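PDB 3EZO: malonyl CoA-acyl carrier protein transacylase from Burkholderia pseudomallei 1710b, which probably catalyses transfer of the malonyl group from malonyl-CoA to holo-acyl carrier protein, giving malonyl-ACP and free CoA. Local coordinates for residues C153-A158 against C186-E191; V162-F167 against V173-T178; G19-G24 against P70-A75. One frame throughout, in Å; residues are numbered along the deposited sequence.

Interaction 1 (C153-A158 against C186-E191)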
# COMPACT_ATOMS: atom_id res chain seq x y z
N CYS A 153 16.40 -5.34 -15.39
CA CYS A 153 16.08 -6.59 -14.67
C CYS A 153 16.24 -7.83 -15.55
O CYS A 153 16.77 -8.84 -15.09
CB CYS A 153 14.67 -6.53 -14.11
SG CYS A 153 14.50 -5.32 -12.72
N ALA A 154 15.84 -7.73 -16.81
CA ALA A 154 15.96 -8.85 -17.73
C ALA A 154 17.45 -9.19 -17.92
O ALA A 154 17.86 -10.33 -17.82
CB ALA A 154 15.22 -8.54 -19.07
N GLU A 155 18.27 -8.17 -18.05
CA GLU A 155 19.70 -8.34 -18.14
C GLU A 155 20.36 -8.88 -16.84
O GLU A 155 21.17 -9.83 -16.89
CB GLU A 155 20.29 -6.98 -18.55
CG GLU A 155 21.75 -7.00 -18.90
CD GLU A 155 22.21 -5.65 -19.37
OE1 GLU A 155 21.33 -4.79 -19.76
OE2 GLU A 155 23.45 -5.47 -19.32
N ALA A 156 20.02 -8.26 -15.70
CA ALA A 156 20.51 -8.68 -14.39
C ALA A 156 20.13 -10.13 -14.03
O ALA A 156 20.81 -10.80 -13.20
CB ALA A 156 19.99 -7.69 -13.32
N SER A 157 19.04 -10.63 -14.63
CA SER A 157 18.44 -11.90 -14.23
C SER A 157 19.32 -13.11 -14.45
O SER A 157 19.10 -14.15 -13.83
CB SER A 157 17.07 -12.11 -14.92
OG SER A 157 16.05 -11.40 -14.19
N ALA A 158 20.31 -13.00 -15.33
CA ALA A 158 21.34 -14.06 -15.46
C ALA A 158 22.05 -14.37 -14.15
O ALA A 158 22.61 -15.45 -14.01
CB ALA A 158 22.39 -13.68 -16.56
N CYS A 186 21.11 -3.04 -9.75
CA CYS A 186 21.60 -1.69 -9.35
C CYS A 186 22.83 -1.24 -10.16
O CYS A 186 22.92 -0.11 -10.65
CB CYS A 186 21.86 -1.63 -7.84
SG CYS A 186 20.35 -1.76 -6.90
N GLU A 187 23.77 -2.14 -10.32
CA GLU A 187 25.00 -1.87 -11.07
C GLU A 187 24.68 -1.51 -12.53
O GLU A 187 25.10 -0.47 -13.04
CB GLU A 187 25.84 -3.12 -10.98
CG GLU A 187 27.21 -3.07 -11.46
CD GLU A 187 27.77 -4.48 -11.48
OE1 GLU A 187 27.82 -5.11 -10.38
OE2 GLU A 187 28.07 -4.98 -12.61
N ILE A 188 23.88 -2.35 -13.18
CA ILE A 188 23.43 -2.06 -14.56
C ILE A 188 22.68 -0.72 -14.63
O ILE A 188 22.94 0.11 -15.54
CB ILE A 188 22.56 -3.22 -15.14
CG1 ILE A 188 23.37 -4.51 -15.22
CG2 ILE A 188 22.04 -2.87 -16.53
CD1 ILE A 188 22.62 -5.68 -15.78
N ALA A 189 21.79 -0.49 -13.66
CA ALA A 189 20.95 0.71 -13.66
C ALA A 189 21.82 1.96 -13.64
O ALA A 189 21.59 2.91 -14.41
CB ALA A 189 20.02 0.72 -12.50
N LYS A 190 22.81 1.96 -12.75
CA LYS A 190 23.80 3.05 -12.67
C LYS A 190 24.53 3.24 -14.00
O LYS A 190 24.63 4.37 -14.48
CB LYS A 190 24.80 2.83 -11.54
CG LYS A 190 24.23 3.05 -10.16
CD LYS A 190 25.03 2.34 -9.07
CE LYS A 190 24.47 2.66 -7.64
NZ LYS A 190 24.75 1.64 -6.55
N GLU A 191 24.97 2.15 -14.61
CA GLU A 191 25.64 2.24 -15.92
C GLU A 191 24.76 2.91 -16.95
O GLU A 191 25.27 3.65 -17.79
CB GLU A 191 26.04 0.85 -16.47
CG GLU A 191 27.05 0.06 -15.65
CD GLU A 191 26.97 -1.48 -15.90
OE1 GLU A 191 26.19 -1.94 -16.78
OE2 GLU A 191 27.69 -2.24 -15.22
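I188 meets E155 and A156 in a helix-helix contact between the C-terminal parts of helices 146-156 and 179-191, which pack beside the antiparallel sheet of the small subdomain of this FabD-type acyltransferase. It illustrates how one branched residue can span the gap between two helices at the rim of a fold. The nearest CA atoms, A156 CA and I188 CA, are 7.2 Å apart, and I188 supplies nearly all of the 186-191 side of the contact. Its CG1 branch lies anti to the carbonyl carbon (chi1 -62°) and continues fully extended, which carries CD1 across to the facing helix. There CD1 rests on the E155 chain, 3.5 Å from E155 CG, and also reaches the backbone, 3.7 Å from A156 N. The methyl A156 CB completes this small patch at 4.1 Å from I188 CD1.

E155 plays the complementary part. The glutamate leaves its helix with chi1 at -171°, CG opposite the amide nitrogen, and runs straight on, laid obliquely over the isoleucine. Its CB and CG, the carboxylate carbon and OE2 all lie along CD1, E155 OE2 being 3.6 Å from I188 CD1, and the carboxylate also reaches the other branch, E155 OE1 standing 3.8 Å from I188 CG2. Exposed E155 thus lies over buried I188. Its OE1 forms a salt bridge with K192, which ties the carboxylate to the residue just after the C-terminal end of helix 179-191. That lysine probably also eases the proximity of E191, whose OE1 lies 5.1 Å from E155 OE2.

A156 also touches K184 and A185 of helix 179-191 and V162 of strand 162-169, while C186 and A189 face strands 136-142 and 196-199, so both helices settle on the antiparallel sheet.

Interaction 2 (V162-F167 against V173-T178)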
# COMPACT_ATOMS: atom_id res chain seq x y z
N VAL A 162 15.17 -11.24 -10.79
CA VAL A 162 14.94 -9.87 -10.34
C VAL A 162 13.96 -9.24 -11.28
O VAL A 162 14.03 -9.45 -12.52
CB VAL A 162 16.28 -9.03 -10.22
CG1 VAL A 162 17.10 -9.06 -11.52
CG2 VAL A 162 16.00 -7.62 -9.75
N GLU A 163 13.02 -8.49 -10.71
CA GLU A 163 11.85 -7.99 -11.46
C GLU A 163 11.50 -6.58 -11.03
O GLU A 163 11.79 -6.21 -9.91
CB GLU A 163 10.62 -8.88 -11.21
CG GLU A 163 10.75 -10.31 -11.75
CD GLU A 163 9.78 -11.30 -11.10
OE1 GLU A 163 9.07 -10.93 -10.12
OE2 GLU A 163 9.74 -12.46 -11.59
N ALA A 164 10.85 -5.82 -11.92
CA ALA A 164 10.34 -4.48 -11.58
C ALA A 164 8.94 -4.68 -10.95
O ALA A 164 8.04 -5.20 -11.59
CB ALA A 164 10.31 -3.59 -12.78
N VAL A 165 8.80 -4.34 -9.68
CA VAL A 165 7.63 -4.79 -8.89
C VAL A 165 6.73 -3.69 -8.31
O VAL A 165 5.65 -4.00 -7.86
CB VAL A 165 8.03 -5.81 -7.78
CG1 VAL A 165 8.85 -6.99 -8.36
CG2 VAL A 165 8.79 -5.13 -6.58
N ASN A 166 7.21 -2.44 -8.25
CA ASN A 166 6.37 -1.26 -7.89
C ASN A 166 6.62 -0.15 -8.89
O ASN A 166 7.72 0.43 -8.93
CB ASN A 166 6.74 -0.66 -6.54
CG ASN A 166 6.32 -1.52 -5.33
OD1 ASN A 166 5.84 -2.66 -5.43
ND2 ASN A 166 6.53 -0.96 -4.18
N PHE A 167 5.60 0.17 -9.66
CA PHE A 167 5.62 1.33 -10.53
C PHE A 167 4.89 2.49 -9.84
O PHE A 167 3.68 2.61 -9.92
CB PHE A 167 4.97 0.94 -11.87
CG PHE A 167 5.65 -0.21 -12.55
CD1 PHE A 167 6.85 -0.03 -13.19
CD2 PHE A 167 5.11 -1.48 -12.51
CE1 PHE A 167 7.49 -1.12 -13.82
CE2 PHE A 167 5.74 -2.56 -13.13
CZ PHE A 167 6.91 -2.37 -13.77
N VAL A 173 10.84 3.49 -9.62
CA VAL A 173 10.51 2.07 -9.73
C VAL A 173 11.24 1.29 -8.67
O VAL A 173 12.43 1.50 -8.44
CB VAL A 173 10.81 1.52 -11.16
CG1 VAL A 173 10.43 0.06 -11.27
CG2 VAL A 173 10.13 2.39 -12.22
N VAL A 174 10.51 0.42 -7.99
CA VAL A 174 11.11 -0.50 -7.07
C VAL A 174 11.21 -1.87 -7.73
O VAL A 174 10.26 -2.36 -8.32
CB VAL A 174 10.30 -0.58 -5.74
CG1 VAL A 174 10.82 -1.67 -4.78
CG2 VAL A 174 10.23 0.87 -5.02
N ILE A 175 12.36 -2.51 -7.55
CA ILE A 175 12.59 -3.88 -8.05
C ILE A 175 12.76 -4.83 -6.87
O ILE A 175 13.01 -4.39 -5.75
CB ILE A 175 13.85 -3.93 -8.97
CG1 ILE A 175 15.15 -3.66 -8.17
CG2 ILE A 175 13.69 -2.87 -10.09
CD1 ILE A 175 16.52 -3.91 -8.98
N ALA A 176 12.62 -6.11 -7.14
CA ALA A 176 12.63 -7.14 -6.12
C ALA A 176 13.04 -8.47 -6.73
O ALA A 176 12.76 -8.73 -7.90
CB ALA A 176 11.26 -7.26 -5.44
N GLY A 177 13.68 -9.31 -5.93
CA GLY A 177 14.13 -10.67 -6.36
C GLY A 177 15.25 -11.17 -5.48
O GLY A 177 15.32 -10.83 -4.29
N THR A 178 16.16 -11.95 -6.06
CA THR A 178 17.29 -12.50 -5.33
C THR A 178 18.26 -11.41 -4.97
O THR A 178 18.36 -10.35 -5.66
CB THR A 178 18.07 -13.57 -6.14
OG1 THR A 178 18.66 -12.95 -7.29
CG2 THR A 178 17.18 -14.75 -6.54
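A classic beta bulge interrupts the antiparallel hairpin of strands 162-169 and 172-176 where V165 and N166 are both set against V174. V174 O takes two donors, V165 N at 2.8 Å and N166 N at 3.1 Å. The first lies in the carbonyl plane, the second is tilted 20° from it. V174 N in turn gives its hydrogen to N166 O. Before the bulge, E163 and A176 exchange two backbone bonds, E163 N to A176 O (2.8 Å) and A176 N to E163 O (2.9 Å). Outward, V165 and F167 form backbone bonds with V261, and V173 and I175 with I141 and A139 of strand 136-142. Both E163 carboxylate oxygens are bonded outside the hairpin, OE2 to S209 OG.

The side chains of A164, F167, V173 and I175 share the face toward helices 146-156 and 179-191, where V162 CG2 also meets I175 CD1 at 3.8 Å. Within the bulge N166 and V174 lie side by side on the other face, and V165 touches H207, predicted with S98 to be an active-site residue; the hairpin therefore borders the probable catalytic centre. A chi1 of -53° puts V165 CG1 opposite the carbonyl carbon, and V165 CG2 presses tightly on A176 CB at 3.5 Å.

Interaction 3 (G19-G24 against P70-A75)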
# COMPACT_ATOMS: atom_id res chain seq x y z
N GLY A 19 5.70 1.61 5.13
CA GLY A 19 6.70 2.61 4.84
C GLY A 19 6.18 4.00 5.13
O GLY A 19 6.97 4.94 5.06
N SER A 20 4.88 4.17 5.42
CA SER A 20 4.34 5.52 5.70
C SER A 20 4.18 5.77 7.19
O SER A 20 3.72 6.83 7.59
CB SER A 20 3.00 5.74 4.99
OG SER A 20 3.12 5.77 3.59
N GLN A 21 4.54 4.79 8.01
CA GLN A 21 4.30 4.87 9.45
C GLN A 21 5.41 5.66 10.16
O GLN A 21 6.49 5.79 9.64
CB GLN A 21 4.14 3.48 10.07
CG GLN A 21 5.42 2.61 10.22
CD GLN A 21 5.99 2.06 8.89
OE1 GLN A 21 5.33 2.07 7.82
NE2 GLN A 21 7.21 1.56 8.96
N SER A 22 5.08 6.20 11.33
CA SER A 22 6.02 6.83 12.25
C SER A 22 5.41 6.90 13.65
O SER A 22 4.20 6.94 13.81
CB SER A 22 6.38 8.22 11.81
OG SER A 22 5.21 8.99 11.61
N VAL A 23 6.28 6.94 14.65
CA VAL A 23 5.87 6.96 16.04
C VAL A 23 5.24 8.32 16.24
O VAL A 23 5.78 9.30 15.77
CB VAL A 23 7.08 6.78 16.97
CG1 VAL A 23 6.75 7.19 18.44
CG2 VAL A 23 7.58 5.38 16.86
N GLY A 24 4.04 8.33 16.82
CA GLY A 24 3.33 9.56 17.09
C GLY A 24 2.42 10.02 15.98
O GLY A 24 1.79 11.09 16.10
N PRO A 70 -0.94 -4.19 9.91
CA PRO A 70 -2.15 -3.78 10.66
C PRO A 70 -2.12 -2.34 11.21
O PRO A 70 -3.16 -1.70 11.28
CB PRO A 70 -2.28 -4.82 11.76
CG PRO A 70 -1.01 -5.74 11.67
CD PRO A 70 -0.25 -5.38 10.47
N VAL A 71 -0.95 -1.82 11.56
CA VAL A 71 -0.83 -0.43 11.96
C VAL A 71 -1.25 0.54 10.84
O VAL A 71 -1.94 1.54 11.09
CB VAL A 71 0.59 -0.08 12.48
CG1 VAL A 71 0.81 1.42 12.46
CG2 VAL A 71 0.81 -0.68 13.91
N MET A 72 -0.82 0.25 9.60
CA MET A 72 -1.10 1.17 8.51
C MET A 72 -2.56 1.07 8.02
O MET A 72 -3.11 2.07 7.55
CB MET A 72 -0.14 1.01 7.34
CG MET A 72 1.20 1.65 7.51
SD MET A 72 1.13 3.38 7.97
CE MET A 72 0.26 4.15 6.56
N LEU A 73 -3.15 -0.11 8.14
CA LEU A 73 -4.56 -0.32 7.89
C LEU A 73 -5.37 0.49 8.92
O LEU A 73 -6.27 1.23 8.57
CB LEU A 73 -4.89 -1.81 8.01
CG LEU A 73 -6.35 -2.21 7.90
CD1 LEU A 73 -6.75 -2.51 6.46
CD2 LEU A 73 -6.61 -3.44 8.76
N THR A 74 -5.02 0.32 10.19
CA THR A 74 -5.71 1.02 11.30
C THR A 74 -5.61 2.54 11.17
O THR A 74 -6.61 3.25 11.24
CB THR A 74 -5.13 0.60 12.63
OG1 THR A 74 -5.30 -0.80 12.76
CG2 THR A 74 -5.81 1.34 13.80
N ALA A 75 -4.40 3.04 10.94
CA ALA A 75 -4.15 4.49 10.96
C ALA A 75 -4.85 5.18 9.81
O ALA A 75 -5.50 6.22 9.99
CB ALA A 75 -2.61 4.78 10.92
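The loop that follows the first strand of the parallel sheet, strand 11-15, meets helix 65-85 through S20, Q21 and M72 in the larger, alpha/beta part of the acyltransferase fold. M72 supplies almost all of the helix side. Bent at both chi2 (-53°) and chi3, its chain folds over so that sulfur and methyl serve different loop residues: M72 SD lies 3.7 Å from Q21 CB, and M72 CE is 3.5 Å from S20 CB. The loop thus meets the thioether through S20 CB, Q21 CB and the Q21 backbone N, and Q21 crosses the methionine at about a right angle.

The Q21 amide is fixed by one bond within the loop and one to N63. The glutamine chain turns back at chi2 (-71°), bringing its amide to the start of the segment, while Q21 NE2 bonds to N63 OD1. M72 also packs on P16, P283 and L99, which follows the predicted active-site S98 in sequence; the S98 side chain is about 10 Å from that of M72 at the nearest atoms. Within the loop, G19 N donates to Q21 OE1 at 2.8 Å, in the carbonyl plane on a lone pair, though the bond is bent, with 140° at the hydrogen.

How the interactions relate
Interactions 1 and 2 belong to one subdomain and interaction 3 to the other, and the chemistry differs accordingly. The hairpin of interaction 2 is nested in the chain between the two helices of interaction 1, and the two touch, A156 CB resting on V162 CG1 at 3.7 Å. All three contacts are largely buried. Interaction 2 is held by backbone bonds within a sheet; interaction 1 is peripheral, 26 Å from the chain's centre, held by side chains and covered by an exposed glutamate. Interaction 3, the most central, is likewise a side-chain contact, but of methionine against a loop. Interaction 2 touches the predicted active site, interaction 3 lies about 10 Å from S98, and interaction 1 is remote from it.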